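Local structure of tail spike protein gp49 (Pseudomonas phage LKA1, 4RU4) at residues S159-S164 and S374-G379; C328-G333 and G348-G353. The protein probably cleaves the O-specific polysaccharide of its Pseudomonas host as a lyase of the phage tailspike, helping the virus enter the cell. One frame throughout, in Å; residues are numbered along the deposited sequence.

Contact 1 (S159-S164 and S374-G379); sequences SGFRTS and SAEILG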
loop_
_atom_site.group_PDB
_atom_site.type_symbol
_atom_site.label_atom_id
_atom_site.label_comp_id
_atom_site.label_asym_id
_atom_site.label_seq_id
_atom_site.Cartn_x
_atom_site.Cartn_y
_atom_site.Cartn_z
ATOM N N SER B 159 -8.172 -6.434 -28.276
ATOM C CA SER B 159 -7.748 -7.825 -28.039
ATOM C C SER B 159 -8.540 -8.836 -28.863
ATOM O O SER B 159 -9.769 -8.724 -29.003
ATOM C CB SER B 159 -7.867 -8.164 -26.546
ATOM O OG SER B 159 -7.698 -9.548 -26.338
ATOM N N GLY B 160 -7.848 -9.846 -29.392
ATOM C CA GLY B 160 -8.505 -10.850 -30.188
ATOM C C GLY B 160 -9.269 -11.870 -29.355
ATOM O O GLY B 160 -9.972 -12.708 -29.915
ATOM N N PHE B 161 -9.123 -11.821 -28.029
ATOM C CA PHE B 161 -9.735 -12.854 -27.187
ATOM C C PHE B 161 -11.273 -12.796 -27.232
ATOM O O PHE B 161 -11.929 -13.822 -27.098
ATOM C CB PHE B 161 -9.213 -12.780 -25.741
ATOM C CG PHE B 161 -7.852 -13.438 -25.538
ATOM C CD1 PHE B 161 -7.751 -14.822 -25.392
ATOM C CD2 PHE B 161 -6.690 -12.679 -25.483
ATOM C CE1 PHE B 161 -6.521 -15.431 -25.190
ATOM C CE2 PHE B 161 -5.424 -13.288 -25.269
ATOM C CZ PHE B 161 -5.356 -14.669 -25.135
ATOM N N ARG B 162 -11.834 -11.605 -27.404
ATOM C CA ARG B 162 -13.289 -11.442 -27.578
ATOM C C ARG B 162 -13.575 -10.367 -28.581
ATOM O O ARG B 162 -12.869 -9.377 -28.646
ATOM C CB ARG B 162 -14.009 -11.048 -26.257
ATOM C CG ARG B 162 -13.829 -12.098 -25.169
ATOM C CD ARG B 162 -14.982 -12.180 -24.171
ATOM N NE ARG B 162 -14.528 -12.776 -22.916
ATOM C CZ ARG B 162 -15.336 -13.165 -21.919
ATOM N NH1 ARG B 162 -16.661 -13.082 -22.043
ATOM N NH2 ARG B 162 -14.818 -13.644 -20.789
ATOM N N THR B 163 -14.644 -10.591 -29.353
ATOM C CA THR B 163 -15.215 -9.644 -30.297
ATOM C C THR B 163 -15.348 -8.234 -29.733
ATOM O O THR B 163 -14.961 -7.243 -30.368
ATOM C CB THR B 163 -16.660 -10.118 -30.677
ATOM O OG1 THR B 163 -16.592 -11.408 -31.291
ATOM C CG2 THR B 163 -17.351 -9.141 -31.616
ATOM N N SER B 164 -15.919 -8.160 -28.541
ATOM C CA SER B 164 -16.295 -6.892 -27.929
ATOM C C SER B 164 -15.100 -6.133 -27.332
ATOM O O SER B 164 -15.261 -5.031 -26.806
ATOM C CB SER B 164 -17.340 -7.135 -26.835
ATOM O OG SER B 164 -16.768 -7.940 -25.798
ATOM N N SER B 374 -5.166 -17.018 -14.650
ATOM C CA SER B 374 -5.082 -16.076 -15.758
ATOM C C SER B 374 -6.065 -16.437 -16.876
ATOM O O SER B 374 -6.518 -17.556 -16.966
ATOM C CB SER B 374 -3.661 -16.069 -16.326
ATOM O OG SER B 374 -2.701 -15.857 -15.300
ATOM N N ALA B 375 -6.365 -15.468 -17.736
ATOM C CA ALA B 375 -7.114 -15.707 -18.973
ATOM C C ALA B 375 -6.871 -14.515 -19.872
ATOM O O ALA B 375 -6.591 -13.428 -19.361
ATOM C CB ALA B 375 -8.614 -15.835 -18.693
ATOM N N GLU B 376 -6.987 -14.702 -21.180
ATOM C CA GLU B 376 -7.107 -13.567 -22.090
ATOM C C GLU B 376 -5.945 -12.597 -21.908
ATOM O O GLU B 376 -6.134 -11.364 -21.813
ATOM C CB GLU B 376 -8.479 -12.864 -21.901
ATOM C CG GLU B 376 -9.674 -13.826 -22.048
ATOM C CD GLU B 376 -11.058 -13.138 -22.073
ATOM O OE1 GLU B 376 -11.202 -12.010 -21.537
ATOM O OE2 GLU B 376 -12.024 -13.756 -22.591
ATOM N N ILE B 377 -4.737 -13.163 -21.843
ATOM C CA ILE B 377 -3.521 -12.373 -21.669
ATOM C C ILE B 377 -3.117 -11.759 -23.014
ATOM O O ILE B 377 -2.695 -12.468 -23.933
ATOM C CB ILE B 377 -2.359 -13.229 -21.075
ATOM C CG1 ILE B 377 -2.723 -13.687 -19.646
ATOM C CG2 ILE B 377 -1.047 -12.451 -21.085
ATOM C CD1 ILE B 377 -2.861 -12.533 -18.620
ATOM N N LEU B 378 -3.254 -10.440 -23.130
ATOM C CA LEU B 378 -2.806 -9.736 -24.331
ATOM C C LEU B 378 -1.268 -9.643 -24.335
ATOM O O LEU B 378 -0.599 -9.792 -25.376
ATOM C CB LEU B 378 -3.416 -8.322 -24.403
ATOM C CG LEU B 378 -3.079 -7.522 -25.669
ATOM C CD1 LEU B 378 -3.756 -8.132 -26.901
ATOM C CD2 LEU B 378 -3.458 -6.036 -25.540
ATOM N N GLY B 379 -0.720 -9.420 -23.148
ATOM C CA GLY B 379 0.693 -9.142 -22.992
ATOM C C GLY B 379 0.929 -8.025 -21.996
ATOM O O GLY B 379 -0.010 -7.459 -21.417
HETATM O O HOH W 1 -6.957 -9.685 -23.766
HETATM O O HOH W 2 -11.871 -15.437 -24.941
#
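The loop residue Phe-161 and the strand residue Glu-376 bring their CA atoms to 5.8 Å, and Ser-159 stands in the same way opposite Leu-378, with no backbone hydrogen bond between the two segments. Phe-161 carries the apolar half: CA of Glu-376 sits over the middle of its ring, 3.3 Å from the centroid, a CH-pi contact. At the rim of that ring CE2 meets the carbonyl O of Ile-377 near the ring plane, at 3.1 Å. The Glu-376 side chain starts with CG beside its own backbone N (chi1 -55°) and runs past Phe-161 in the opposite direction. Its OE2 then receives NE of Arg-162 at 2.7 Å, on the syn lone pair, in a salt bridge with an N-H...O angle of 158°; the bond from NH2 is weak. Both bonds end on OE2, a one-oxygen grip rather than a flat bidentate pair, and the guanidinium and carboxylate planes stand crossed, 86° apart. The other oxygen, OE1, is held by Tyr-165 OH and Gly-333 N. Two waters complete the joint: one links Ser-159 OG to Glu-376 O, the other links Phe-161 O to Glu-376 OE2. Ser-159 OG also accepts from Phe-161 N at 3.2 Å, closing an ST turn. The contact thus joins the loop between strands 147-151 and 168-177, in the Ig-like family region, to strand 372-377 of the pectin lyase-like region, beside strand 349-352.

Contact 2 (C328-G333 and G348-G353); sequences CADFHG and GATWQG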
loop_
_atom_site.group_PDB
_atom_site.type_symbol
_atom_site.label_atom_id
_atom_site.label_comp_id
_atom_site.label_asym_id
_atom_site.label_seq_id
_atom_site.Cartn_x
_atom_site.Cartn_y
_atom_site.Cartn_z
ATOM N N CYS B 328 -12.966 -14.586 -7.434
ATOM C CA CYS B 328 -13.789 -13.564 -6.789
ATOM C C CYS B 328 -13.460 -12.147 -7.299
ATOM O O CYS B 328 -14.365 -11.354 -7.570
ATOM C CB CYS B 328 -13.582 -13.626 -5.279
ATOM S SG CYS B 328 -14.433 -12.287 -4.362
ATOM N N ALA B 329 -12.173 -11.827 -7.401
ATOM C CA ALA B 329 -11.752 -10.504 -7.893
ATOM C C ALA B 329 -11.486 -10.593 -9.379
ATOM O O ALA B 329 -10.623 -11.355 -9.791
ATOM C CB ALA B 329 -10.512 -10.032 -7.173
ATOM N N ASP B 330 -12.230 -9.829 -10.185
ATOM C CA ASP B 330 -12.159 -10.019 -11.641
ATOM C C ASP B 330 -11.627 -8.791 -12.405
ATOM O O ASP B 330 -11.852 -7.651 -12.009
ATOM C CB ASP B 330 -13.547 -10.435 -12.193
ATOM C CG ASP B 330 -13.582 -10.453 -13.703
ATOM O OD1 ASP B 330 -13.233 -11.514 -14.294
ATOM O OD2 ASP B 330 -13.911 -9.398 -14.313
ATOM N N PHE B 331 -10.862 -9.051 -13.463
ATOM C CA PHE B 331 -10.714 -8.149 -14.596
ATOM C C PHE B 331 -10.955 -9.019 -15.829
ATOM O O PHE B 331 -10.450 -10.145 -15.886
ATOM C CB PHE B 331 -9.277 -7.629 -14.719
ATOM C CG PHE B 331 -8.841 -6.717 -13.609
ATOM C CD1 PHE B 331 -9.404 -5.452 -13.468
ATOM C CD2 PHE B 331 -7.807 -7.092 -12.751
ATOM C CE1 PHE B 331 -8.996 -4.602 -12.461
ATOM C CE2 PHE B 331 -7.394 -6.231 -11.740
ATOM C CZ PHE B 331 -7.982 -4.970 -11.611
ATOM N N HIS B 332 -11.680 -8.518 -16.828
ATOM C CA HIS B 332 -11.722 -9.203 -18.137
ATOM C C HIS B 332 -10.545 -8.797 -19.047
ATOM O O HIS B 332 -9.780 -7.865 -18.740
ATOM C CB HIS B 332 -13.059 -8.934 -18.856
ATOM C CG HIS B 332 -14.176 -9.804 -18.385
ATOM N ND1 HIS B 332 -14.465 -9.974 -17.045
ATOM C CD2 HIS B 332 -15.078 -10.549 -19.067
ATOM C CE1 HIS B 332 -15.492 -10.800 -16.925
ATOM N NE2 HIS B 332 -15.891 -11.151 -18.135
ATOM N N GLY B 333 -10.373 -9.512 -20.158
ATOM C CA GLY B 333 -9.227 -9.263 -21.026
ATOM C C GLY B 333 -9.162 -7.931 -21.744
ATOM O O GLY B 333 -8.211 -7.684 -22.502
ATOM N N GLY B 348 -10.113 -16.036 -4.509
ATOM C CA GLY B 348 -9.241 -15.983 -5.672
ATOM C C GLY B 348 -9.309 -14.728 -6.521
ATOM O O GLY B 348 -10.246 -13.919 -6.420
ATOM N N ALA B 349 -8.310 -14.572 -7.384
ATOM C CA ALA B 349 -8.203 -13.375 -8.202
ATOM C C ALA B 349 -7.655 -13.728 -9.598
ATOM O O ALA B 349 -7.285 -14.880 -9.860
ATOM C CB ALA B 349 -7.311 -12.342 -7.501
ATOM N N THR B 350 -7.600 -12.748 -10.500
ATOM C CA THR B 350 -7.223 -13.082 -11.869
ATOM C C THR B 350 -6.343 -12.031 -12.548
ATOM O O THR B 350 -6.458 -10.835 -12.286
ATOM C CB THR B 350 -8.489 -13.315 -12.774
ATOM O OG1 THR B 350 -8.089 -13.812 -14.064
ATOM C CG2 THR B 350 -9.204 -12.004 -13.000
ATOM N N TRP B 351 -5.468 -12.510 -13.427
ATOM C CA TRP B 351 -4.695 -11.666 -14.324
ATOM C C TRP B 351 -5.292 -11.860 -15.718
ATOM O O TRP B 351 -5.289 -12.979 -16.223
ATOM C CB TRP B 351 -3.271 -12.208 -14.380
ATOM C CG TRP B 351 -2.306 -11.774 -13.320
ATOM C CD1 TRP B 351 -2.285 -10.590 -12.610
ATOM C CD2 TRP B 351 -1.182 -12.533 -12.872
ATOM N NE1 TRP B 351 -1.186 -10.572 -11.762
ATOM C CE2 TRP B 351 -0.482 -11.740 -11.929
ATOM C CE3 TRP B 351 -0.672 -13.791 -13.218
ATOM C CZ2 TRP B 351 0.681 -12.171 -11.310
ATOM C CZ3 TRP B 351 0.497 -14.220 -12.607
ATOM C CH2 TRP B 351 1.156 -13.413 -11.659
ATOM N N GLN B 352 -5.765 -10.785 -16.342
ATOM C CA GLN B 352 -6.269 -10.815 -17.704
ATOM C C GLN B 352 -5.939 -9.450 -18.328
ATOM O O GLN B 352 -5.790 -8.458 -17.614
ATOM C CB GLN B 352 -7.800 -11.015 -17.705
ATOM C CG GLN B 352 -8.262 -12.213 -16.907
ATOM C CD GLN B 352 -9.705 -12.609 -17.159
ATOM O OE1 GLN B 352 -10.262 -12.327 -18.218
ATOM N NE2 GLN B 352 -10.314 -13.307 -16.178
ATOM N N GLY B 353 -5.872 -9.376 -19.653
ATOM C CA GLY B 353 -5.685 -8.087 -20.308
ATOM C C GLY B 353 -4.224 -7.693 -20.387
ATOM O O GLY B 353 -3.429 -8.422 -20.954
HETATM O O HOH W 3 -13.465 -13.220 -16.436
#
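Successive turns of the parallel beta-helix, the fold of pectin lyase-like proteins, meet where 328-333 runs alongside 348-353, their end-to-end directions only 12° apart. At the Cys-328 end, Gly-348 O accepts from Ala-329 N at 3.0 Å in a nearly straight bond, while the bond from Cys-328 N is weak. Next to it the methyls of Ala-329 and Ala-349 touch, CB to CB at 4.0 Å, and Ala-349 CA gives a CA-H...O contact to Ala-329 O. Thr-350 points toward the other segment. Its CG2 lies between its own backbone N and carbonyl carbon (OG1 anti to N, chi1 -172°) and packs against Phe-331 N at 3.4 Å, a buried amide with no partner in the model. Thr-350 OG1 is engaged by Ile-373 O and by NE2 of Gln-352, the latter at 3.1 Å and close to the amide plane. That bond helps fix the rotation of the Gln-352 amide, whose NE2 also reaches Asp-330 OD1 through a water, with amide and carboxylate planes 88° apart. Asp-330 is itself well held: OD1 takes His-327 NE2, and OD2 accepts His-332 ND1 at 2.8 Å, in the imidazole plane and on the syn side of the carboxylate. The bridging water also lies above one face of the His-332 ring. Phe-331 turns its ring to Tyr-340 and to strand 356-359. The loop segment 328-333 lies between strand 296-298 and strand 349-352, which in turn pairs with strand 372-377.

How the contacts relate
Both contacts are mostly buried, but contact 2 lies deeper, about 4 Å from the chain centre against about 13 Å for contact 1, measured between centres, and contact 1 includes the exposed Arg-162. Their chemistry follows: contact 2 joins neighbouring parallel-running turns by one good and one weak backbone bond, small methyls, amide and hydroxyl groups and a buried Asp-His pair, whereas contact 1 docks a loop of another region through an aromatic face and an Arg-Glu salt bridge. Each has one segment in the same sheet, strands 349-352 and 372-377 being neighbours there. Glu-376 connects them directly: its O is 2.9 Å from Gly-353 N, its OE1 reaches Gly-333 N, both probable hydrogen bonds, and its side chain touches Gln-352.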